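Local structure of DUF2787 domain-containing protein (2V1L) at residues 103-108 against 120-125. The protein is of unknown function but is encoded on a Vibrio cholerae pathogenicity island and shares structural homology with the human p32 protein. Sequence-based numbering, arbitrary orientation.
Sequences FFTAYH and RELYQL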
loop_
_atom_site.group_PDB
_atom_site.type_symbol
_atom_site.label_atom_id
_atom_site.label_comp_id
_atom_site.label_asym_id
_atom_site.label_seq_id
_atom_site.Cartn_x
_atom_site.Cartn_y
_atom_site.Cartn_z
ATOM N N PHE A 103 4.021 0.857 -11.890
ATOM C CA PHE A 103 2.963 1.517 -11.118
ATOM C C PHE A 103 1.771 1.769 -12.023
ATOM O O PHE A 103 1.919 1.864 -13.248
ATOM C CB PHE A 103 3.447 2.812 -10.401
ATOM C CG PHE A 103 3.620 4.000 -11.303
ATOM C CD1 PHE A 103 4.795 4.161 -12.063
ATOM C CD2 PHE A 103 2.609 4.958 -11.426
ATOM C CE1 PHE A 103 4.960 5.272 -12.911
ATOM C CE2 PHE A 103 2.760 6.069 -12.289
ATOM C CZ PHE A 103 3.940 6.218 -13.027
ATOM N N PHE A 104 0.598 1.874 -11.415
ATOM C CA PHE A 104 -0.620 2.182 -12.118
ATOM C C PHE A 104 -1.422 3.313 -11.469
ATOM O O PHE A 104 -1.571 3.375 -10.242
ATOM C CB PHE A 104 -1.508 0.941 -12.148
ATOM C CG PHE A 104 -2.822 1.159 -12.787
ATOM C CD1 PHE A 104 -2.967 1.013 -14.165
ATOM C CD2 PHE A 104 -3.926 1.476 -12.032
ATOM C CE1 PHE A 104 -4.202 1.199 -14.757
ATOM C CE2 PHE A 104 -5.152 1.691 -12.623
ATOM C CZ PHE A 104 -5.299 1.541 -13.988
ATOM N N THR A 105 -1.985 4.148 -12.327
ATOM C CA THR A 105 -3.031 5.056 -11.964
ATOM C C THR A 105 -4.085 5.017 -13.076
ATOM O O THR A 105 -3.753 4.685 -14.202
ATOM C CB THR A 105 -2.397 6.454 -11.819
ATOM O OG1 THR A 105 -2.053 6.664 -10.442
ATOM C CG2 THR A 105 -3.258 7.525 -12.337
ATOM N N ALA A 106 -5.335 5.376 -12.775
ATOM C CA ALA A 106 -6.368 5.380 -13.805
ATOM C C ALA A 106 -6.042 6.356 -14.944
ATOM O O ALA A 106 -6.387 6.095 -16.097
ATOM C CB ALA A 106 -7.752 5.646 -13.205
ATOM N N TYR A 107 -5.307 7.433 -14.624
ATOM C CA TYR A 107 -4.813 8.380 -15.616
ATOM C C TYR A 107 -3.499 8.038 -16.294
ATOM O O TYR A 107 -3.377 8.226 -17.501
ATOM C CB TYR A 107 -4.667 9.770 -14.994
ATOM C CG TYR A 107 -5.870 10.188 -14.199
ATOM C CD1 TYR A 107 -7.105 10.380 -14.817
ATOM C CD2 TYR A 107 -5.774 10.373 -12.832
ATOM C CE1 TYR A 107 -8.218 10.766 -14.070
ATOM C CE2 TYR A 107 -6.871 10.760 -12.083
ATOM C CZ TYR A 107 -8.080 10.954 -12.702
ATOM O OH TYR A 107 -9.156 11.340 -11.938
ATOM N N HIS A 108 -2.509 7.597 -15.518
ATOM C CA HIS A 108 -1.163 7.318 -16.024
ATOM C C HIS A 108 -1.088 6.004 -16.765
ATOM O O HIS A 108 -0.126 5.783 -17.500
ATOM C CB HIS A 108 -0.131 7.235 -14.900
ATOM C CG HIS A 108 0.039 8.497 -14.112
ATOM N ND1 HIS A 108 1.101 9.357 -14.307
ATOM C CD2 HIS A 108 -0.690 9.024 -13.101
ATOM C CE1 HIS A 108 1.005 10.369 -13.463
ATOM N NE2 HIS A 108 -0.069 10.189 -12.715
ATOM N N ARG A 120 7.678 8.652 -8.387
ATOM C CA ARG A 120 8.282 9.056 -7.125
ATOM C C ARG A 120 7.356 10.015 -6.363
ATOM O O ARG A 120 7.050 9.766 -5.200
ATOM C CB ARG A 120 9.670 9.674 -7.371
ATOM C CG ARG A 120 10.442 9.980 -6.113
ATOM C CD ARG A 120 11.755 10.684 -6.423
ATOM N NE ARG A 120 12.615 10.698 -5.240
ATOM C CZ ARG A 120 12.721 11.718 -4.402
ATOM N NH1 ARG A 120 12.036 12.833 -4.619
ATOM N NH2 ARG A 120 13.519 11.623 -3.349
ATOM N N GLU A 121 6.891 11.065 -7.041
ATOM C CA GLU A 121 6.033 12.096 -6.451
ATOM C C GLU A 121 4.665 11.526 -6.065
ATOM O O GLU A 121 4.147 11.788 -4.973
ATOM C CB GLU A 121 5.869 13.267 -7.420
ATOM C CG GLU A 121 4.906 14.392 -6.930
ATOM C CD GLU A 121 5.513 15.309 -5.837
ATOM O OE1 GLU A 121 6.768 15.388 -5.740
ATOM O OE2 GLU A 121 4.732 15.942 -5.073
ATOM N N LEU A 122 4.106 10.707 -6.958
ATOM C CA LEU A 122 2.860 10.031 -6.687
ATOM C C LEU A 122 3.000 9.151 -5.427
ATOM O O LEU A 122 2.141 9.162 -4.556
ATOM C CB LEU A 122 2.516 9.195 -7.909
ATOM C CG LEU A 122 1.189 8.563 -8.181
ATOM C CD1 LEU A 122 0.110 9.622 -8.389
ATOM C CD2 LEU A 122 1.375 7.696 -9.439
ATOM N N TYR A 123 4.075 8.377 -5.338
ATOM C CA TYR A 123 4.267 7.491 -4.186
ATOM C C TYR A 123 4.431 8.279 -2.854
ATOM O O TYR A 123 3.864 7.927 -1.809
ATOM C CB TYR A 123 5.466 6.561 -4.373
ATOM C CG TYR A 123 5.610 5.719 -3.129
ATOM C CD1 TYR A 123 4.823 4.596 -2.951
ATOM C CD2 TYR A 123 6.438 6.125 -2.070
ATOM C CE1 TYR A 123 4.886 3.861 -1.762
ATOM C CE2 TYR A 123 6.516 5.370 -0.904
ATOM C CZ TYR A 123 5.726 4.270 -0.768
ATOM O OH TYR A 123 5.761 3.527 0.387
ATOM N N GLN A 124 5.204 9.355 -2.903
ATOM C CA GLN A 124 5.464 10.147 -1.708
ATOM C C GLN A 124 4.198 10.783 -1.168
ATOM O O GLN A 124 4.015 10.843 0.031
ATOM C CB GLN A 124 6.473 11.257 -2.023
ATOM C CG GLN A 124 7.894 10.724 -2.186
ATOM C CD GLN A 124 8.829 11.856 -2.498
ATOM O OE1 GLN A 124 8.460 12.805 -3.207
ATOM N NE2 GLN A 124 10.032 11.798 -1.933
ATOM N N LEU A 125 3.373 11.291 -2.064
ATOM C CA LEU A 125 2.085 11.833 -1.694
ATOM C C LEU A 125 1.153 10.775 -1.177
ATOM O O LEU A 125 0.552 10.973 -0.149
ATOM C CB LEU A 125 1.429 12.590 -2.854
ATOM C CG LEU A 125 2.108 13.900 -3.229
ATOM C CD1 LEU A 125 1.805 14.230 -4.711
ATOM C CD2 LEU A 125 1.658 15.050 -2.347
#
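The Phe103 ring is met at a slant by one methyl of Leu122, CD2, which packs on it and only approaches the imidazole of His108, also at a slant. This methyl lies 3.6 Å from Phe103 CE2 and equally close to CD2 of that ring, but 4.4 Å from His108 NE2, a looser approach. Thr105 CG2 sits in the plane of the imidazole at its edge, so His108 is flanked by its own segment as well as by the helix. Thr105 OG1 approaches the same methyl from the strand, 3.7 Å from Leu122 CD2, a van der Waals contact only; this hydroxyl also makes a weak hydrogen bond to Phe104 O. The CB of Leu122 already points at the strand; with CG anti to the backbone N (chi1 -166°), the second torsion (65°) sets CD2 against the Phe103 ring. No hydrogen bond links the segments. Leu122 alone carries the helix side, against Phe103, Thr105 and His108, with 124 Å² buried in total. Ala119 and Phe96 add to the surroundings of Phe103, while Phe104 points away from the helix and meets Trp110. This is helix-on-sheet packing: helix 117-135 packs over strand 102-105 and the turn that follows it in the antiparallel sheet of this DUF2787 protein, which resembles human p32.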